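Local coordinates for putative transcriptional regulator (PDB 3K4H), which probably regulates transcription as a LacI-type regulator, holding a glucose-containing glycan between the two lobes of its effector-binding core, at residues 36-39 with 40-44; 95-98 with 99-103; 162-166 with 167-171; 196-200 with 201-205; 243-247 with 248-252. All coordinates share one frame; numbering follows the deposited sequence.

Interaction 1 of 5, residues 36-39 with 40-44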
# COMPACT_ATOMS: atom_id res chain seq x y z
N SER A 36 -19.12 2.90 -13.31
CA SER A 36 -19.90 2.93 -14.53
C SER A 36 -19.02 3.17 -15.78
O SER A 36 -19.22 2.55 -16.85
CB SER A 36 -20.93 4.03 -14.41
OG SER A 36 -21.63 4.19 -15.62
N SER A 37 -18.06 4.08 -15.65
CA SER A 37 -17.20 4.41 -16.77
C SER A 37 -16.51 3.15 -17.30
O SER A 37 -16.42 2.96 -18.50
CB SER A 37 -16.22 5.51 -16.38
OG SER A 37 -15.26 5.74 -17.40
N PHE A 38 -16.09 2.27 -16.39
CA PHE A 38 -15.54 0.98 -16.79
C PHE A 38 -16.60 -0.06 -17.20
O PHE A 38 -16.46 -0.74 -18.24
CB PHE A 38 -14.62 0.37 -15.72
CG PHE A 38 -13.87 -0.82 -16.21
CD1 PHE A 38 -12.69 -0.67 -16.91
CD2 PHE A 38 -14.39 -2.09 -16.04
CE1 PHE A 38 -12.00 -1.76 -17.40
CE2 PHE A 38 -13.71 -3.19 -16.53
CZ PHE A 38 -12.51 -3.02 -17.21
N ALA A 39 -17.64 -0.21 -16.41
CA ALA A 39 -18.63 -1.22 -16.75
C ALA A 39 -19.03 -1.04 -18.21
O ALA A 39 -19.20 -2.01 -18.95
CB ALA A 39 -19.84 -1.13 -15.83
N HIS A 40 -19.15 0.21 -18.61
CA HIS A 40 -19.42 0.58 -20.01
C HIS A 40 -18.50 -0.11 -21.03
O HIS A 40 -18.97 -0.71 -21.99
CB HIS A 40 -19.31 2.10 -20.13
CG HIS A 40 -19.12 2.57 -21.53
ND1 HIS A 40 -18.08 3.40 -21.88
CD2 HIS A 40 -19.82 2.34 -22.66
CE1 HIS A 40 -18.15 3.65 -23.18
NE2 HIS A 40 -19.20 3.02 -23.68
N VAL A 41 -17.19 -0.04 -20.80
CA VAL A 41 -16.18 -0.64 -21.68
C VAL A 41 -16.45 -2.12 -21.99
O VAL A 41 -16.26 -2.54 -23.12
CB VAL A 41 -14.78 -0.48 -21.07
CG1 VAL A 41 -13.76 -1.28 -21.86
CG2 VAL A 41 -14.37 0.99 -21.00
N GLU A 42 -16.92 -2.88 -21.00
CA GLU A 42 -17.20 -4.30 -21.16
C GLU A 42 -18.69 -4.64 -21.20
O GLU A 42 -19.09 -5.78 -20.94
CB GLU A 42 -16.54 -5.05 -20.01
CG GLU A 42 -15.05 -4.78 -19.85
CD GLU A 42 -14.21 -5.30 -21.02
OE1 GLU A 42 -14.67 -6.20 -21.75
OE2 GLU A 42 -13.08 -4.79 -21.21
N GLY A 43 -19.53 -3.65 -21.48
CA GLY A 43 -20.98 -3.86 -21.56
C GLY A 43 -21.60 -4.46 -20.33
O GLY A 43 -22.43 -5.35 -20.43
N TYR A 44 -21.19 -3.99 -19.16
CA TYR A 44 -21.82 -4.36 -17.91
C TYR A 44 -22.71 -3.21 -17.45
O TYR A 44 -22.37 -2.05 -17.64
CB TYR A 44 -20.77 -4.68 -16.84
CG TYR A 44 -20.19 -6.08 -16.91
CD1 TYR A 44 -19.18 -6.39 -17.83
CD2 TYR A 44 -20.64 -7.09 -16.05
CE1 TYR A 44 -18.65 -7.66 -17.88
CE2 TYR A 44 -20.12 -8.36 -16.11
CZ TYR A 44 -19.12 -8.65 -17.02
OH TYR A 44 -18.58 -9.93 -17.09
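F38 turns its ring beside its own carbonyl carbon, with CG trans to the backbone N (chi1 -170°), whereas E42, one turn later, swings CG beside its backbone N (chi1 -54°) and bends again at chi2. Together these torsions bring E42 CG to 3.9 Å from F38 CE2, an oblique approach in which a methylene, and not the carboxylate, meets the ring.

Next to this pair the helix comes to its end, and the change is concentrated on one carbonyl oxygen. A39 O takes a nearly straight bond (171°) from Y44 N at 2.8 Å, the donor standing well above the carbonyl plane. E42 N adds a weak bond to A39 O at 3.2 Å. Inside the Y44-A39 bond, G43 N reaches H40 O at 3.0 Å; these two bonds, with G43 at positive phi as the C-prime residue, make a Schellman motif. One turn earlier the regular pattern still holds, H40 N bonding S36 O at 2.9 Å.

The reversal also folds Y44 back, so that its CB lies 3.8 Å from A39 CB. Its ring then runs off toward V259 of helix 247-264, where OH is hydrogen-bonded to E263. Along the same helix, Y252 meets the F38 ring edge-to-face and Y248 OH is hydrogen-bonded to S37 OG.

The chemistry implies that helix 27-41 closes its last turn largely with backbone N-H groups from beyond its end, and that a small apolar contact, A39 with Y44, accompanies the turn into strand 45-48.

Interaction 2 of 5, residues 95-98 with 99-103. With GLC (alpha-D-glucopyranose), chain C.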
# COMPACT_ATOMS: atom_id res chain seq x y z
N PHE A 95 -16.57 -11.22 -5.69
CA PHE A 95 -16.73 -9.86 -5.21
C PHE A 95 -15.40 -9.14 -5.00
O PHE A 95 -14.34 -9.75 -4.92
CB PHE A 95 -17.52 -9.83 -3.92
CG PHE A 95 -16.73 -10.24 -2.72
CD1 PHE A 95 -16.65 -11.58 -2.35
CD2 PHE A 95 -16.05 -9.28 -1.97
CE1 PHE A 95 -15.91 -11.96 -1.25
CE2 PHE A 95 -15.31 -9.65 -0.86
CZ PHE A 95 -15.23 -11.00 -0.50
N VAL A 96 -15.49 -7.81 -4.86
CA VAL A 96 -14.31 -6.96 -4.71
C VAL A 96 -14.58 -5.88 -3.66
O VAL A 96 -15.70 -5.35 -3.60
CB VAL A 96 -13.98 -6.29 -6.06
CG1 VAL A 96 -13.26 -4.97 -5.85
CG2 VAL A 96 -13.16 -7.21 -6.93
N LEU A 97 -13.58 -5.55 -2.86
CA LEU A 97 -13.70 -4.45 -1.87
C LEU A 97 -13.18 -3.10 -2.36
O LEU A 97 -12.20 -3.04 -3.12
CB LEU A 97 -12.97 -4.79 -0.57
CG LEU A 97 -13.63 -5.50 0.60
CD1 LEU A 97 -12.80 -5.32 1.84
CD2 LEU A 97 -14.95 -4.89 0.85
N ILE A 98 -13.82 -2.02 -1.91
CA ILE A 98 -13.19 -0.68 -1.96
C ILE A 98 -12.85 -0.34 -0.51
O ILE A 98 -13.70 0.11 0.24
CB ILE A 98 -14.11 0.43 -2.61
CG1 ILE A 98 -14.61 0.02 -4.01
CG2 ILE A 98 -13.39 1.80 -2.62
CD1 ILE A 98 -14.87 1.20 -4.97
N GLY A 99 -11.62 -0.61 -0.10
CA GLY A 99 -11.20 -0.54 1.31
C GLY A 99 -10.45 -1.79 1.74
O GLY A 99 -10.66 -2.87 1.18
N LYS A 100 -9.56 -1.66 2.72
CA LYS A 100 -8.86 -2.78 3.31
C LYS A 100 -9.83 -3.72 4.03
O LYS A 100 -10.74 -3.27 4.73
CB LYS A 100 -7.87 -2.26 4.31
CG LYS A 100 -6.60 -3.02 4.41
CD LYS A 100 -5.60 -2.25 5.26
CE LYS A 100 -5.98 -2.29 6.73
NZ LYS A 100 -4.95 -1.58 7.50
N PRO A 101 -9.64 -5.04 3.87
CA PRO A 101 -10.44 -6.00 4.64
C PRO A 101 -9.82 -6.18 6.00
O PRO A 101 -8.61 -6.01 6.14
CB PRO A 101 -10.32 -7.30 3.83
CG PRO A 101 -9.51 -6.93 2.55
CD PRO A 101 -8.75 -5.71 2.90
N TYR A 102 -10.62 -6.51 7.01
CA TYR A 102 -10.06 -6.62 8.35
C TYR A 102 -8.96 -7.68 8.37
O TYR A 102 -7.86 -7.43 8.88
CB TYR A 102 -11.11 -6.91 9.42
CG TYR A 102 -10.49 -6.92 10.81
CD1 TYR A 102 -9.82 -5.79 11.30
CD2 TYR A 102 -10.55 -8.06 11.63
CE1 TYR A 102 -9.23 -5.78 12.58
CE2 TYR A 102 -9.96 -8.07 12.92
CZ TYR A 102 -9.31 -6.93 13.38
OH TYR A 102 -8.73 -6.90 14.62
N ASP A 103 -9.27 -8.84 7.80
CA ASP A 103 -8.37 -9.98 7.72
C ASP A 103 -8.43 -10.59 6.31
O ASP A 103 -9.20 -10.11 5.46
CB ASP A 103 -8.77 -11.03 8.77
CG ASP A 103 -10.25 -11.43 8.67
OD1 ASP A 103 -10.92 -11.11 7.66
OD2 ASP A 103 -10.75 -12.09 9.61
C1 GLC C . -14.29 4.50 0.78
C2 GLC C . -14.48 3.04 1.16
C3 GLC C . -13.35 2.69 2.11
C4 GLC C . -11.98 2.92 1.44
C5 GLC C . -11.90 4.33 0.89
C6 GLC C . -10.62 4.46 0.10
O2 GLC C . -15.73 2.90 1.80
O3 GLC C . -13.59 1.37 2.56
O4 GLC C . -10.95 2.91 2.37
O5 GLC C . -13.04 4.65 0.12
O6 GLC C . -9.78 5.30 0.85
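I98 O accepts a hydrogen bond from O3 of a bound glucose, chain C, at 2.6 Å. The same sugar oxygen lies 3.3 Å from G99 CA, an approach made possible by the lack of a side chain there: G99 adopts backbone angles (phi 131°, psi 152°) at which a CB would be pressed against I98 O and against the sugar itself. I98 adds a looser van der Waals contact, its CG2 methyl lying 4.0 Å from the ring oxygen O5 of the glucose. The sugar is held further by L76 O, D112, N113 and N115.

On the next residue back along the strand, the packing is carried by one methyl. L97 CD1 reaches over the turn to meet the P101 ring at CG, 3.7 Å away, and it passes 3.3 Å from G99 O on the way. The proline thus closes over the end of the leucine, while Y110 of the neighbouring strand packs on both side chains and I108 on the proline. Between G99 and P101, K100 points away from the strand and directs its amino group to a salt bridge with D148, a residue of helix 144-159 in the other lobe.

A loop at the C-terminal end of a parallel strand, offering a backbone carbonyl to the sugar, is consistent with the ligand cleft of a periplasmic binding protein-like fold.

Interaction 3 of 5, residues 162-166 with 167-171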
# COMPACT_ATOMS: atom_id res chain seq x y z
N ILE A 162 4.44 13.27 20.82
CA ILE A 162 3.35 14.16 21.08
C ILE A 162 2.20 13.30 21.55
O ILE A 162 1.90 12.27 20.96
CB ILE A 162 2.97 14.94 19.81
CG1 ILE A 162 4.11 15.90 19.44
CG2 ILE A 162 1.72 15.72 20.03
CD1 ILE A 162 4.02 16.48 18.05
N VAL A 163 1.57 13.72 22.64
CA VAL A 163 0.54 12.93 23.30
C VAL A 163 -0.74 13.05 22.51
O VAL A 163 -0.96 14.04 21.82
CB VAL A 163 0.31 13.43 24.75
CG1 VAL A 163 -0.09 12.27 25.66
CG2 VAL A 163 1.55 14.14 25.29
N LEU A 164 -1.59 12.03 22.58
CA LEU A 164 -2.88 12.05 21.89
C LEU A 164 -3.94 11.58 22.86
O LEU A 164 -4.28 10.39 22.90
CB LEU A 164 -2.86 11.12 20.68
CG LEU A 164 -3.95 11.24 19.60
CD1 LEU A 164 -4.13 9.88 18.94
CD2 LEU A 164 -5.27 11.75 20.05
N PRO A 165 -4.50 12.52 23.64
CA PRO A 165 -5.43 12.12 24.68
C PRO A 165 -6.71 11.56 24.09
O PRO A 165 -7.08 11.90 22.97
CB PRO A 165 -5.68 13.42 25.43
CG PRO A 165 -5.48 14.46 24.41
CD PRO A 165 -4.37 13.98 23.55
N LYS A 166 -7.36 10.69 24.85
CA LYS A 166 -8.59 10.03 24.46
C LYS A 166 -9.68 11.04 24.06
O LYS A 166 -10.56 10.73 23.25
CB LYS A 166 -9.01 9.10 25.63
CG LYS A 166 -10.49 8.90 25.90
CD LYS A 166 -10.71 9.03 27.41
CE LYS A 166 -11.84 8.12 27.95
NZ LYS A 166 -11.72 7.96 29.44
N GLU A 167 -9.59 12.25 24.60
CA GLU A 167 -10.62 13.26 24.38
C GLU A 167 -10.42 14.07 23.11
O GLU A 167 -11.24 14.91 22.79
CB GLU A 167 -10.88 14.15 25.62
CG GLU A 167 -9.66 14.47 26.51
CD GLU A 167 -9.27 13.32 27.44
OE1 GLU A 167 -8.08 12.95 27.47
OE2 GLU A 167 -10.15 12.79 28.15
N TYR A 168 -9.33 13.78 22.38
CA TYR A 168 -9.07 14.29 21.02
C TYR A 168 -9.38 13.26 19.93
O TYR A 168 -9.27 13.55 18.72
CB TYR A 168 -7.59 14.71 20.85
CG TYR A 168 -7.15 16.00 21.55
CD1 TYR A 168 -8.01 16.73 22.37
CD2 TYR A 168 -5.83 16.47 21.39
CE1 TYR A 168 -7.58 17.88 23.02
CE2 TYR A 168 -5.39 17.62 22.03
CZ TYR A 168 -6.28 18.33 22.84
OH TYR A 168 -5.87 19.48 23.48
N ILE A 169 -9.92 12.12 20.30
CA ILE A 169 -10.35 11.17 19.31
C ILE A 169 -11.85 11.02 19.23
O ILE A 169 -12.45 10.61 20.16
CB ILE A 169 -9.80 9.85 19.67
CG1 ILE A 169 -8.31 9.93 19.80
CG2 ILE A 169 -10.08 8.90 18.62
CD1 ILE A 169 -7.74 8.74 20.36
N LEU A 170 -12.47 11.36 18.11
CA LEU A 170 -13.91 11.37 17.96
C LEU A 170 -14.51 10.53 16.89
O LEU A 170 -14.03 10.53 15.81
CB LEU A 170 -14.39 12.78 17.75
CG LEU A 170 -13.96 13.59 18.93
CD1 LEU A 170 -14.56 14.92 18.93
CD2 LEU A 170 -14.45 12.78 20.04
N HIS A 171 -15.53 9.78 17.21
CA HIS A 171 -16.26 9.07 16.21
C HIS A 171 -17.69 9.49 16.16
O HIS A 171 -18.37 9.48 17.13
CB HIS A 171 -16.16 7.62 16.51
CG HIS A 171 -14.77 7.11 16.44
ND1 HIS A 171 -14.14 6.84 15.25
CD2 HIS A 171 -13.87 6.83 17.40
CE1 HIS A 171 -12.92 6.42 15.49
NE2 HIS A 171 -12.74 6.40 16.79
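P165 sets the CG edge of its ring over Y168, the two side chains crossing at a slant, and this is the tight part of the contact. P165 CG stands over one face of the ring, 3.7 Å from the centroid and 15° off the normal, a CH-pi contact; P165 CD also meets Y168 CD2 at 3.6 Å. Y168 reaches this position with CG beside its own backbone N (chi1 -73°), which folds the ring back over the proline. On the other flank L164 works mainly through CD2, which meets I169 CG1 at 3.6 Å, the two side chains crossing at about a right angle, and touches Y168 CB at 3.8 Å. L164 also packs on M153 and L157 of helix 144-159, while the Y168 side chain also touches P193 and L189.

The backbone beneath is a 3-10 turn that delivers the chain from the loop after helix 144-159 into strand 169-171, an outermost strand of the mixed sheet. Y168 N bonds P165 O at 3.0 Å, with the donor well above the carbonyl plane. A weaker and longer bond follows from I169 N to K166 O.

The solvent side is looser at its charged ends. K166 and E167 are both exposed, and their opposite charges stay apart, with K166 NZ 5.2 Å from E167 OE2. The E167 carboxylate leans on P165 CB through OE1, and the aliphatic part of K166 runs obliquely past the glutamate, its CD no nearer than 3.9 Å to E167 OE2.

Interaction 4 of 5, residues 196-200 with 201-205. With GLC (alpha-D-glucopyranose), chain B.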
# COMPACT_ATOMS: atom_id res chain seq x y z
N ILE A 196 -7.03 20.04 13.66
CA ILE A 196 -8.03 18.98 13.56
C ILE A 196 -7.95 18.22 12.22
O ILE A 196 -7.92 18.82 11.14
CB ILE A 196 -9.43 19.57 13.72
CG1 ILE A 196 -9.61 20.17 15.13
CG2 ILE A 196 -10.49 18.53 13.44
CD1 ILE A 196 -10.92 21.00 15.36
N MSE A 197 -7.92 16.88 12.28
CA MSE A 197 -8.02 16.08 11.07
C MSE A 197 -9.38 15.42 10.99
O MSE A 197 -9.78 14.69 11.88
CB MSE A 197 -6.90 15.04 10.99
CG MSE A 197 -6.84 14.28 9.66
SE MSE A 197 -5.39 12.91 9.65
CE MSE A 197 -6.42 11.41 10.38
N ALA A 198 -10.08 15.71 9.91
CA ALA A 198 -11.38 15.13 9.64
C ALA A 198 -11.21 14.09 8.57
O ALA A 198 -10.54 14.32 7.57
CB ALA A 198 -12.30 16.19 9.18
N THR A 199 -11.79 12.93 8.78
CA THR A 199 -11.64 11.80 7.85
C THR A 199 -12.59 11.90 6.65
O THR A 199 -12.52 11.07 5.75
CB THR A 199 -11.85 10.48 8.55
OG1 THR A 199 -13.11 10.50 9.22
CG2 THR A 199 -10.75 10.24 9.57
N ASP A 200 -13.43 12.94 6.63
CA ASP A 200 -14.39 13.18 5.55
C ASP A 200 -14.76 14.67 5.41
O ASP A 200 -15.11 15.32 6.39
CB ASP A 200 -15.65 12.35 5.82
CG ASP A 200 -16.67 12.44 4.71
OD1 ASP A 200 -16.88 11.40 4.07
OD2 ASP A 200 -17.26 13.53 4.46
N ASP A 201 -14.74 15.19 4.18
CA ASP A 201 -15.12 16.58 3.89
C ASP A 201 -16.44 17.03 4.50
O ASP A 201 -16.57 18.19 4.89
CB ASP A 201 -15.10 16.84 2.38
CG ASP A 201 -13.70 17.09 1.85
OD1 ASP A 201 -12.75 17.04 2.65
OD2 ASP A 201 -13.51 17.36 0.65
N LEU A 202 -17.43 16.15 4.58
CA LEU A 202 -18.70 16.54 5.20
C LEU A 202 -18.46 17.03 6.61
O LEU A 202 -19.03 18.04 7.02
CB LEU A 202 -19.72 15.40 5.22
CG LEU A 202 -20.47 15.29 3.90
CD1 LEU A 202 -21.58 14.23 3.99
CD2 LEU A 202 -20.99 16.67 3.40
N ILE A 203 -17.61 16.31 7.33
CA ILE A 203 -17.26 16.61 8.71
C ILE A 203 -16.39 17.87 8.73
O ILE A 203 -16.51 18.68 9.63
CB ILE A 203 -16.50 15.44 9.35
CG1 ILE A 203 -17.26 14.12 9.12
CG2 ILE A 203 -16.27 15.69 10.83
CD1 ILE A 203 -16.54 12.87 9.59
N GLY A 204 -15.52 18.01 7.74
CA GLY A 204 -14.67 19.19 7.60
C GLY A 204 -15.54 20.41 7.45
O GLY A 204 -15.32 21.43 8.10
N LEU A 205 -16.55 20.30 6.60
CA LEU A 205 -17.33 21.47 6.27
C LEU A 205 -18.12 21.89 7.48
O LEU A 205 -18.28 23.09 7.74
CB LEU A 205 -18.22 21.24 5.03
CG LEU A 205 -17.35 21.23 3.76
CD1 LEU A 205 -18.06 20.63 2.58
CD2 LEU A 205 -16.77 22.62 3.42
C1 GLC B . -16.70 8.57 3.08
C2 GLC B . -17.39 7.26 2.73
C3 GLC B . -16.45 6.10 2.95
C4 GLC B . -15.27 6.34 2.03
C5 GLC B . -14.51 7.58 2.50
C6 GLC B . -13.36 7.91 1.53
O1 GLC B . -16.65 8.69 4.47
O2 GLC B . -18.52 7.09 3.55
O3 GLC B . -17.11 4.88 2.70
O4 GLC B . -14.39 5.24 1.99
O5 GLC B . -15.38 8.70 2.58
O6 GLC B . -12.28 8.56 2.17
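D200 makes the polar bonds of this contact, with L202, I203 and G204 as donors. Its CG is trans to the backbone N (chi1 -176°), which turns OD2 over the start of helix 201-213. There OD2 takes L202 N at 2.6 Å, nearly along its C-O axis. The backbone carbonyl of the same residue is shared: D200 O receives G204 N at 3.0 Å, in the carbonyl plane, and a weak bond from I203 N.

The second carboxylate oxygen serves the sugar. O1 of a bound glucose, chain B, donates to D200 OD1 at 2.7 Å, and N25 is hydrogen-bonded to the same oxygen. One aspartate is therefore helix N-cap and pocket residue at once, placed where strand 195-198 passes into the helix of a beta-alpha-beta unit; its capping bond probably helps to fix how OD1 is presented.

The apolar contacts are fewer and looser. I203 CD1 sits 3.9 Å from D200 CB, and the I203 side chain lies beside that of T199, pointing the same way; T199 OG1 is hydrogen-bonded to I137 O. A198 CB rests 4.0 Å from G204 N, packing the strand end against the first turn of the helix. D201, facing away, is hydrogen-bonded through its carboxylate to A230 N and T242.

Interaction 5 of 5, residues 243-247 with 248-252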
# COMPACT_ATOMS: atom_id res chain seq x y z
N VAL A 243 -7.46 15.87 1.46
CA VAL A 243 -6.61 14.98 0.73
C VAL A 243 -7.39 14.41 -0.39
O VAL A 243 -8.40 13.84 -0.16
CB VAL A 243 -6.26 13.80 1.57
CG1 VAL A 243 -5.53 12.83 0.80
CG2 VAL A 243 -5.49 14.19 2.73
N ASP A 244 -6.90 14.56 -1.61
CA ASP A 244 -7.56 14.02 -2.77
C ASP A 244 -7.15 12.62 -2.79
O ASP A 244 -6.04 12.30 -2.63
CB ASP A 244 -7.17 14.69 -4.05
CG ASP A 244 -8.02 14.26 -5.19
OD1 ASP A 244 -8.23 13.07 -5.34
OD2 ASP A 244 -8.50 15.10 -5.92
N VAL A 245 -8.10 11.78 -2.98
CA VAL A 245 -8.02 10.39 -2.69
C VAL A 245 -8.48 9.66 -3.97
O VAL A 245 -8.59 8.45 -4.02
CB VAL A 245 -8.92 10.15 -1.46
CG1 VAL A 245 -10.26 9.49 -1.82
CG2 VAL A 245 -8.19 9.42 -0.39
N ASN A 246 -8.74 10.44 -5.02
CA ASN A 246 -8.98 9.92 -6.35
C ASN A 246 -10.15 8.96 -6.49
O ASN A 246 -10.03 7.90 -7.13
CB ASN A 246 -7.72 9.26 -6.87
CG ASN A 246 -7.09 10.02 -8.00
OD1 ASN A 246 -7.50 9.87 -9.14
ND2 ASN A 246 -6.10 10.83 -7.69
N ILE A 247 -11.28 9.36 -5.91
CA ILE A 247 -12.46 8.55 -5.78
C ILE A 247 -12.81 7.83 -7.08
O ILE A 247 -13.13 6.63 -7.07
CB ILE A 247 -13.65 9.41 -5.32
CG1 ILE A 247 -13.38 10.04 -3.95
CG2 ILE A 247 -14.93 8.57 -5.24
CD1 ILE A 247 -13.90 11.45 -3.81
N TYR A 248 -12.75 8.56 -8.19
CA TYR A 248 -13.17 8.03 -9.46
C TYR A 248 -12.32 6.80 -9.79
O TYR A 248 -12.84 5.76 -10.22
CB TYR A 248 -12.98 9.10 -10.53
CG TYR A 248 -13.18 8.65 -11.96
CD1 TYR A 248 -14.40 8.82 -12.59
CD2 TYR A 248 -12.14 8.06 -12.68
CE1 TYR A 248 -14.60 8.42 -13.91
CE2 TYR A 248 -12.31 7.65 -14.00
CZ TYR A 248 -13.55 7.84 -14.61
OH TYR A 248 -13.78 7.45 -15.90
N GLN A 249 -11.01 6.91 -9.60
CA GLN A 249 -10.10 5.85 -10.00
C GLN A 249 -10.30 4.65 -9.06
O GLN A 249 -10.18 3.50 -9.51
CB GLN A 249 -8.66 6.34 -10.04
CG GLN A 249 -7.86 5.79 -11.21
CD GLN A 249 -8.40 6.19 -12.63
OE1 GLN A 249 -8.63 7.38 -12.92
NE2 GLN A 249 -8.55 5.19 -13.50
N LEU A 250 -10.65 4.91 -7.79
CA LEU A 250 -11.00 3.85 -6.87
C LEU A 250 -12.12 3.04 -7.50
O LEU A 250 -12.07 1.83 -7.49
CB LEU A 250 -11.46 4.39 -5.51
CG LEU A 250 -10.47 5.02 -4.51
CD1 LEU A 250 -11.26 5.49 -3.28
CD2 LEU A 250 -9.33 4.08 -4.09
N GLY A 251 -13.11 3.72 -8.07
CA GLY A 251 -14.30 3.08 -8.63
C GLY A 251 -13.97 2.31 -9.88
O GLY A 251 -14.36 1.15 -10.03
N TYR A 252 -13.22 2.95 -10.76
CA TYR A 252 -12.94 2.43 -12.08
C TYR A 252 -12.13 1.17 -11.90
O TYR A 252 -12.48 0.10 -12.41
CB TYR A 252 -12.12 3.47 -12.81
CG TYR A 252 -11.84 3.17 -14.26
CD1 TYR A 252 -12.64 3.72 -15.26
CD2 TYR A 252 -10.76 2.37 -14.64
CE1 TYR A 252 -12.38 3.47 -16.60
CE2 TYR A 252 -10.51 2.10 -15.98
CZ TYR A 252 -11.32 2.67 -16.95
OH TYR A 252 -11.09 2.46 -18.28
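L250 folds back over the start of its own helix, and its side chain comes within about 4 Å of a bound glucose (nearest atoms). L250 CB passes 3.2 Å from I247 O, L250 CG comes to 3.9 Å from V245 O, and a looser apolar contact links L250 CD1 with V245 CG1. On another side of the same turn, N246 and Q249 lie side by side and point the same way, their amide planes 55° apart; N246 OD1 touches Q249 CB at 3.8 Å.

The backbone sets this first shell in place. N246 O takes L250 N in the carbonyl plane, at 3.1 Å and 160°, and a weak bond from Q249 N as well. One residue on, G251 N bonds I247 O at 3.1 Å, so the helix is established within its first turn. N246 is the N-cap residue, yet its side chain makes no capping bond, and N246 contributes through its backbone carbonyl.

Further out, D244 OD1 accepts from N246 N at 2.7 Å, forming an Asx turn that steers the chain out of the strand. D244 is secured in turn by N229, and V245 O by N113. I247 packs against F27 and V31 of helix 27-41, while Q249 touches T268 of the second subunit.

Strand 241-244 belongs to one lobe and helix 247-264 packs in the other, so this short link is one of the interlobe crossovers characteristic of the type I periplasmic binding protein fold.

In the fold
All five contacts are local and follow one another in series, so none nests within or crosses another. Interaction 1 turns helix 27-41 toward strand 45-48, and interaction 2 opens the loop after strand 95-98; both belong to the lobe of the parallel sheet. In the other lobe, interaction 3 leads into edge strand 169-171 and interaction 4 joins strand 195-198 to its helix, with centres about 16 Å apart. Interaction 5 returns the chain from the mixed sheet to the first lobe. There it touches interaction 1 and, through I98 CD1 against L250, interaction 2. Interactions 2, 4 and 5 all contribute residues to the glycan pocket.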